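Local coordinates for serine acetyltransferase (Bacteroides vulgatus ATCC 8482, PDB 3F1X), which probably transfers an acetyl group to serine, as serine acetyltransferases do in the biosynthesis of cysteine, at residues Ile129-Ala137 with Gln198-Asp206; Ile253-Ala264 with Thr271-Ile282. All coordinates share one frame; numbering follows the deposited sequence.

Contact 1: residues Ile129-Ala137 with Gln198-Asp206; sequences ILATDVEAA and QIGHHFTID
His202 lays the face of its imidazole against Thr132, whose CB sits over the ring centre, 3.4 Å from the centroid, in a CH-pi contact. The same threonine also grips the backbone of the turn: its hydroxyl is placed between the backbone N and the carbonyl carbon (chi1 70°), where OG1 accepts a nearly straight bond of 3.0 Å from His202 N (169°) and donates at 2.6 Å to Ile129 O, one turn back in helix 123-139. His201, the neighbouring ring, takes CG2 of Ile129 over one face, off centre toward the rim. Deeper in, Asp133 OD1 receives Phe203 N at 3.0 Å on its anti side, while OD2 forms a salt bridge with Arg164 of helix 155-171; the same guanidinium also binds the carbonyls of Ile199 and Gly200. Ala136 packs its CB against the carbonyl of His202, and a water bridges Asp133 O to Phe203 O. The loop between strands 198-199 and 204-206, in an early coil of the left-handed beta-helix, is thus pinned to helix 123-139 of the helical part through two successive amides, and the shared arginine probably holds the Asp133 carboxylate in position while balancing its charge.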
# COMPACT_ATOMS: atom_id res chain seq x y z
N ILE A 129 35.34 -1.02 3.51
CA ILE A 129 35.62 -2.15 2.64
C ILE A 129 34.85 -2.05 1.34
O ILE A 129 35.42 -2.20 0.26
CB ILE A 129 35.28 -3.50 3.32
CG1 ILE A 129 36.06 -3.63 4.63
CG2 ILE A 129 35.65 -4.65 2.39
CD1 ILE A 129 35.73 -4.88 5.43
N LEU A 130 33.55 -1.80 1.44
CA LEU A 130 32.73 -1.69 0.25
C LEU A 130 33.25 -0.60 -0.66
O LEU A 130 33.15 -0.72 -1.87
CB LEU A 130 31.27 -1.44 0.64
CG LEU A 130 30.64 -2.66 1.33
CD1 LEU A 130 29.28 -2.31 1.90
CD2 LEU A 130 30.55 -3.79 0.34
N ALA A 131 33.81 0.46 -0.08
CA ALA A 131 34.36 1.55 -0.87
C ALA A 131 35.44 1.01 -1.83
O ALA A 131 35.53 1.44 -2.98
CB ALA A 131 34.95 2.64 0.04
N THR A 132 36.24 0.06 -1.36
CA THR A 132 37.29 -0.50 -2.21
C THR A 132 36.67 -1.37 -3.30
O THR A 132 37.22 -1.47 -4.41
CB THR A 132 38.31 -1.34 -1.40
OG1 THR A 132 37.71 -2.55 -0.93
CG2 THR A 132 38.83 -0.52 -0.22
N ASP A 133 35.55 -2.01 -2.99
CA ASP A 133 34.87 -2.86 -3.98
C ASP A 133 34.31 -1.98 -5.10
O ASP A 133 34.37 -2.34 -6.27
CB ASP A 133 33.71 -3.64 -3.35
CG ASP A 133 34.17 -4.55 -2.22
OD1 ASP A 133 35.27 -5.13 -2.32
OD2 ASP A 133 33.41 -4.69 -1.24
N VAL A 134 33.75 -0.83 -4.73
CA VAL A 134 33.21 0.09 -5.73
C VAL A 134 34.34 0.62 -6.61
O VAL A 134 34.17 0.75 -7.83
CB VAL A 134 32.50 1.29 -5.08
CG1 VAL A 134 32.13 2.30 -6.15
CG2 VAL A 134 31.24 0.82 -4.35
N GLU A 135 35.48 0.92 -6.00
CA GLU A 135 36.63 1.42 -6.75
C GLU A 135 37.13 0.38 -7.75
O GLU A 135 37.45 0.71 -8.88
CB GLU A 135 37.77 1.78 -5.80
CG GLU A 135 37.53 3.04 -4.99
CD GLU A 135 38.50 3.17 -3.83
OE1 GLU A 135 39.72 3.05 -4.06
OE2 GLU A 135 38.03 3.39 -2.69
N ALA A 136 37.18 -0.87 -7.31
CA ALA A 136 37.63 -1.95 -8.17
C ALA A 136 36.65 -2.14 -9.33
O ALA A 136 37.06 -2.45 -10.45
CB ALA A 136 37.76 -3.24 -7.37
N ALA A 137 35.37 -1.96 -9.05
CA ALA A 137 34.34 -2.12 -10.08
C ALA A 137 34.45 -1.01 -11.13
O ALA A 137 34.21 -1.24 -12.32
CB ALA A 137 32.95 -2.10 -9.45
N GLN A 198 35.13 -16.23 2.65
CA GLN A 198 36.04 -15.18 3.13
C GLN A 198 36.49 -14.43 1.88
O GLN A 198 37.03 -15.02 0.95
CB GLN A 198 37.24 -15.82 3.84
CG GLN A 198 38.28 -14.83 4.37
CD GLN A 198 37.75 -13.93 5.47
OE1 GLN A 198 36.93 -13.04 5.23
NE2 GLN A 198 38.22 -14.17 6.70
N ILE A 199 36.25 -13.12 1.85
CA ILE A 199 36.59 -12.35 0.67
C ILE A 199 37.35 -11.07 0.95
O ILE A 199 36.92 -10.23 1.75
CB ILE A 199 35.32 -12.01 -0.13
CG1 ILE A 199 34.57 -13.31 -0.48
CG2 ILE A 199 35.68 -11.24 -1.38
CD1 ILE A 199 33.30 -13.07 -1.28
N GLY A 200 38.48 -10.92 0.26
CA GLY A 200 39.32 -9.75 0.44
C GLY A 200 38.82 -8.44 -0.13
O GLY A 200 37.72 -8.35 -0.69
N HIS A 201 39.63 -7.40 0.03
CA HIS A 201 39.28 -6.07 -0.44
C HIS A 201 39.32 -5.97 -1.97
O HIS A 201 39.78 -6.88 -2.65
CB HIS A 201 40.23 -5.03 0.17
CG HIS A 201 40.02 -4.81 1.64
ND1 HIS A 201 39.62 -5.82 2.49
CD2 HIS A 201 40.17 -3.71 2.41
CE1 HIS A 201 39.53 -5.35 3.72
NE2 HIS A 201 39.87 -4.07 3.70
N HIS A 202 38.83 -4.85 -2.48
CA HIS A 202 38.81 -4.60 -3.92
C HIS A 202 38.30 -5.82 -4.68
O HIS A 202 38.91 -6.26 -5.65
CB HIS A 202 40.21 -4.23 -4.40
CG HIS A 202 40.75 -2.98 -3.76
ND1 HIS A 202 41.29 -2.97 -2.49
CD2 HIS A 202 40.78 -1.70 -4.20
CE1 HIS A 202 41.63 -1.73 -2.18
NE2 HIS A 202 41.33 -0.94 -3.19
N PHE A 203 37.18 -6.37 -4.23
CA PHE A 203 36.60 -7.52 -4.89
C PHE A 203 35.59 -7.03 -5.92
O PHE A 203 34.86 -6.07 -5.66
CB PHE A 203 35.90 -8.42 -3.86
CG PHE A 203 35.24 -9.62 -4.46
CD1 PHE A 203 35.98 -10.59 -5.14
CD2 PHE A 203 33.86 -9.80 -4.34
CE1 PHE A 203 35.37 -11.72 -5.69
CE2 PHE A 203 33.23 -10.93 -4.89
CZ PHE A 203 33.99 -11.90 -5.56
N THR A 204 35.54 -7.66 -7.08
CA THR A 204 34.58 -7.24 -8.08
C THR A 204 34.02 -8.43 -8.84
O THR A 204 34.70 -9.43 -9.05
CB THR A 204 35.21 -6.23 -9.06
OG1 THR A 204 34.19 -5.64 -9.87
CG2 THR A 204 36.21 -6.91 -9.95
N ILE A 205 32.75 -8.31 -9.22
CA ILE A 205 32.07 -9.35 -9.98
C ILE A 205 31.48 -8.63 -11.19
O ILE A 205 30.68 -7.71 -11.03
CB ILE A 205 30.94 -10.00 -9.17
CG1 ILE A 205 31.54 -10.80 -8.00
CG2 ILE A 205 30.10 -10.89 -10.07
CD1 ILE A 205 30.51 -11.37 -7.03
N ASP A 206 31.91 -9.02 -12.38
CA ASP A 206 31.43 -8.40 -13.61
C ASP A 206 30.17 -9.11 -14.11
O ASP A 206 30.23 -10.29 -14.42
CB ASP A 206 32.51 -8.46 -14.68
CG ASP A 206 32.51 -7.25 -15.58
OD1 ASP A 206 31.42 -6.73 -15.90
OD2 ASP A 206 33.61 -6.81 -15.98
O HOH W 1 32.53 -4.45 -6.67

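Contact 2: residues Ile253-Ala264 with Thr271-Ile282; sequences ILEDDVIVYSNA and TIGKGATVGGNI
Ile253 O accepts Ile272 N at 2.8 Å, and Ile272 O in turn receives Glu255 N, so that both the amide N and the carbonyl O of Ile272 are satisfied by the same neighbouring coil, as in a parallel bridge. The pattern recurs at the next parallel pair, where Ile259 O takes Val278 N and Val278 O takes Tyr261 N, while Ile259 N reaches Ala276 O in a longer bond of 3.3 Å. The turns are joined as well: Gly275 N binds Asp256 O, and Asn281 N binds Ser262 O at 2.9 Å. Where the backbone bends, a side chain serves as acceptor. Glu255, with CG beside its backbone N (chi1 -54°) and the chain extended beyond it, reaches across so that OE1 meets Lys274 N at 2.7 Å with its anti lone pair, although the bond is bent (147°). Asp256 OD1 instead binds Asn221 N in the preceding coil. A water lies within hydrogen-bonding reach of Asp257 O and Ala276 O, but probably does not serve all its nearby acceptors at once; Gly279 O, by contrast, is buried without a partner.

Inside, Leu254 CD1 and Ile272 CD1 are unusually close at 3.3 Å. CG2 of Ile272 also meets CG1 of Val258 at 3.5 Å. On the outer side, Thr277 CG2 approaches the edge of the Tyr261 ring, in its plane, 3.6 Å from Tyr261 CE1. Ser262 and Asn263 carry hydrogen bonds to neighbouring subunits. Short parallel strands stacked in register, with aliphatic residues filling the interior and turns at the corners, are characteristic of the left-handed parallel beta-helix of serine acetyltransferases.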
# COMPACT_ATOMS: atom_id res chain seq x y z
N ILE A 253 40.77 -21.69 -3.15
CA ILE A 253 41.48 -20.56 -2.61
C ILE A 253 41.99 -19.77 -3.80
O ILE A 253 42.73 -20.30 -4.63
CB ILE A 253 42.70 -20.98 -1.77
CG1 ILE A 253 42.27 -21.84 -0.59
CG2 ILE A 253 43.44 -19.74 -1.31
CD1 ILE A 253 43.43 -22.31 0.26
N LEU A 254 41.59 -18.51 -3.91
CA LEU A 254 42.07 -17.66 -4.99
C LEU A 254 42.95 -16.61 -4.35
O LEU A 254 42.51 -15.87 -3.48
CB LEU A 254 40.90 -16.98 -5.72
CG LEU A 254 40.22 -17.73 -6.86
CD1 LEU A 254 39.63 -19.02 -6.33
CD2 LEU A 254 39.13 -16.84 -7.49
N GLU A 255 44.21 -16.55 -4.79
CA GLU A 255 45.14 -15.56 -4.25
C GLU A 255 44.87 -14.20 -4.90
O GLU A 255 43.97 -14.08 -5.75
CB GLU A 255 46.59 -16.00 -4.50
CG GLU A 255 46.89 -17.40 -3.98
CD GLU A 255 48.38 -17.72 -3.94
OE1 GLU A 255 49.13 -17.29 -4.84
OE2 GLU A 255 48.81 -18.43 -3.00
N ASP A 256 45.63 -13.18 -4.51
CA ASP A 256 45.45 -11.83 -5.04
C ASP A 256 45.57 -11.71 -6.56
O ASP A 256 46.22 -12.52 -7.22
CB ASP A 256 46.45 -10.85 -4.41
CG ASP A 256 46.34 -10.79 -2.89
OD1 ASP A 256 45.31 -11.23 -2.33
OD2 ASP A 256 47.28 -10.28 -2.25
N ASP A 257 44.93 -10.67 -7.09
CA ASP A 257 44.98 -10.32 -8.51
C ASP A 257 44.54 -11.42 -9.48
O ASP A 257 44.99 -11.45 -10.62
CB ASP A 257 46.40 -9.86 -8.87
CG ASP A 257 46.84 -8.64 -8.07
OD1 ASP A 257 48.05 -8.34 -8.06
OD2 ASP A 257 45.98 -7.96 -7.47
N VAL A 258 43.67 -12.31 -9.04
CA VAL A 258 43.20 -13.38 -9.90
C VAL A 258 41.96 -12.96 -10.68
O VAL A 258 41.15 -12.17 -10.21
CB VAL A 258 42.89 -14.64 -9.07
CG1 VAL A 258 42.08 -15.64 -9.88
CG2 VAL A 258 44.19 -15.28 -8.59
N ILE A 259 41.82 -13.49 -11.90
CA ILE A 259 40.67 -13.21 -12.73
C ILE A 259 40.14 -14.55 -13.24
O ILE A 259 40.91 -15.38 -13.71
CB ILE A 259 41.02 -12.35 -13.97
CG1 ILE A 259 41.61 -11.00 -13.54
CG2 ILE A 259 39.77 -12.11 -14.81
CD1 ILE A 259 42.04 -10.14 -14.72
N VAL A 260 38.83 -14.76 -13.11
CA VAL A 260 38.21 -16.00 -13.59
C VAL A 260 37.12 -15.58 -14.57
O VAL A 260 36.15 -14.92 -14.18
CB VAL A 260 37.57 -16.80 -12.45
CG1 VAL A 260 37.12 -18.15 -12.98
CG2 VAL A 260 38.55 -16.96 -11.29
N TYR A 261 37.27 -15.96 -15.83
CA TYR A 261 36.28 -15.59 -16.82
C TYR A 261 35.03 -16.43 -16.84
O TYR A 261 34.91 -17.44 -16.15
CB TYR A 261 36.91 -15.56 -18.21
CG TYR A 261 37.83 -14.38 -18.39
CD1 TYR A 261 39.20 -14.51 -18.23
CD2 TYR A 261 37.31 -13.12 -18.68
CE1 TYR A 261 40.05 -13.40 -18.36
CE2 TYR A 261 38.15 -12.01 -18.81
CZ TYR A 261 39.52 -12.16 -18.65
OH TYR A 261 40.36 -11.09 -18.80
N SER A 262 34.09 -15.98 -17.66
CA SER A 262 32.77 -16.57 -17.82
C SER A 262 32.58 -18.08 -17.75
O SER A 262 33.22 -18.85 -18.47
CB SER A 262 32.16 -16.05 -19.12
OG SER A 262 30.81 -16.43 -19.21
N ASN A 263 31.67 -18.48 -16.86
CA ASN A 263 31.27 -19.86 -16.64
C ASN A 263 32.29 -20.90 -16.18
O ASN A 263 31.97 -22.09 -16.14
CB ASN A 263 30.54 -20.39 -17.89
CG ASN A 263 29.16 -19.79 -18.05
OD1 ASN A 263 28.46 -19.59 -17.07
ND2 ASN A 263 28.75 -19.51 -19.28
N ALA A 264 33.50 -20.49 -15.82
CA ALA A 264 34.51 -21.45 -15.37
C ALA A 264 34.13 -22.05 -14.02
O ALA A 264 33.58 -21.37 -13.16
CB ALA A 264 35.88 -20.78 -15.28
N THR A 271 44.03 -24.22 -5.50
CA THR A 271 44.55 -22.88 -5.24
C THR A 271 44.90 -22.22 -6.57
O THR A 271 45.65 -22.79 -7.37
CB THR A 271 45.82 -22.92 -4.37
OG1 THR A 271 45.49 -23.44 -3.08
CG2 THR A 271 46.40 -21.52 -4.21
N ILE A 272 44.34 -21.04 -6.81
CA ILE A 272 44.65 -20.30 -8.01
C ILE A 272 45.68 -19.27 -7.56
O ILE A 272 45.36 -18.36 -6.80
CB ILE A 272 43.40 -19.57 -8.59
CG1 ILE A 272 42.35 -20.58 -9.02
CG2 ILE A 272 43.81 -18.71 -9.76
CD1 ILE A 272 41.60 -21.19 -7.89
N GLY A 273 46.92 -19.45 -8.02
CA GLY A 273 48.01 -18.56 -7.65
C GLY A 273 47.80 -17.10 -7.99
O GLY A 273 47.09 -16.78 -8.94
N LYS A 274 48.43 -16.20 -7.23
CA LYS A 274 48.24 -14.78 -7.48
C LYS A 274 48.60 -14.37 -8.91
O LYS A 274 49.54 -14.88 -9.52
CB LYS A 274 49.02 -13.93 -6.47
CG LYS A 274 50.50 -14.19 -6.38
CD LYS A 274 51.15 -13.21 -5.40
CE LYS A 274 52.64 -13.45 -5.25
NZ LYS A 274 53.30 -12.47 -4.33
N GLY A 275 47.81 -13.44 -9.44
CA GLY A 275 48.04 -12.95 -10.78
C GLY A 275 47.68 -13.92 -11.88
O GLY A 275 47.86 -13.62 -13.05
N ALA A 276 47.17 -15.09 -11.52
CA ALA A 276 46.80 -16.06 -12.55
C ALA A 276 45.47 -15.72 -13.19
O ALA A 276 44.64 -15.00 -12.62
CB ALA A 276 46.74 -17.46 -11.97
N THR A 277 45.27 -16.24 -14.40
CA THR A 277 44.05 -16.02 -15.15
C THR A 277 43.44 -17.36 -15.55
O THR A 277 44.13 -18.23 -16.09
CB THR A 277 44.34 -15.20 -16.43
OG1 THR A 277 44.81 -13.90 -16.06
CG2 THR A 277 43.07 -15.06 -17.27
N VAL A 278 42.15 -17.53 -15.26
CA VAL A 278 41.44 -18.76 -15.58
C VAL A 278 40.45 -18.45 -16.69
O VAL A 278 39.48 -17.70 -16.49
CB VAL A 278 40.67 -19.32 -14.35
CG1 VAL A 278 39.85 -20.55 -14.75
CG2 VAL A 278 41.64 -19.68 -13.24
N GLY A 279 40.69 -19.03 -17.86
CA GLY A 279 39.81 -18.81 -18.99
C GLY A 279 38.41 -19.32 -18.72
O GLY A 279 38.19 -20.06 -17.76
N GLY A 280 37.45 -18.95 -19.56
CA GLY A 280 36.09 -19.39 -19.34
C GLY A 280 35.75 -20.77 -19.86
O GLY A 280 36.52 -21.39 -20.61
N ASN A 281 34.60 -21.27 -19.43
CA ASN A 281 34.08 -22.57 -19.87
C ASN A 281 34.94 -23.78 -19.57
O ASN A 281 34.87 -24.78 -20.28
CB ASN A 281 33.81 -22.52 -21.37
CG ASN A 281 32.83 -21.42 -21.74
OD1 ASN A 281 31.63 -21.53 -21.47
ND2 ASN A 281 33.34 -20.36 -22.33
N ILE A 282 35.75 -23.72 -18.52
CA ILE A 282 36.58 -24.86 -18.17
C ILE A 282 36.36 -25.39 -16.76
O ILE A 282 36.08 -24.64 -15.82
CB ILE A 282 38.09 -24.55 -18.36
CG1 ILE A 282 38.49 -23.33 -17.55
CG2 ILE A 282 38.39 -24.33 -19.83
CD1 ILE A 282 39.98 -23.08 -17.56
O HOH W 2 45.07 -12.02 -13.30

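How the contacts relate
From the N terminus the chain first builds helices, and contact 1 closes a long, mainly helical loop when 198-206, in an early coil of the beta-helix, returns to helix 123-139. Contact 2 follows in series and closes a much shorter loop, only six residues separating 253-264 from 271-282. The two neither nest nor cross. Their centres lie 16 Å apart and their nearest atoms about 7 Å, yet both reach the same two parallel sheets: 198-199 shares one with 253-254 and 271-272, and 204-206 another with 259-260 and 277-278. Contact 1 joins the helical domain to the beta-helix, whereas contact 2 joins later coils to each other.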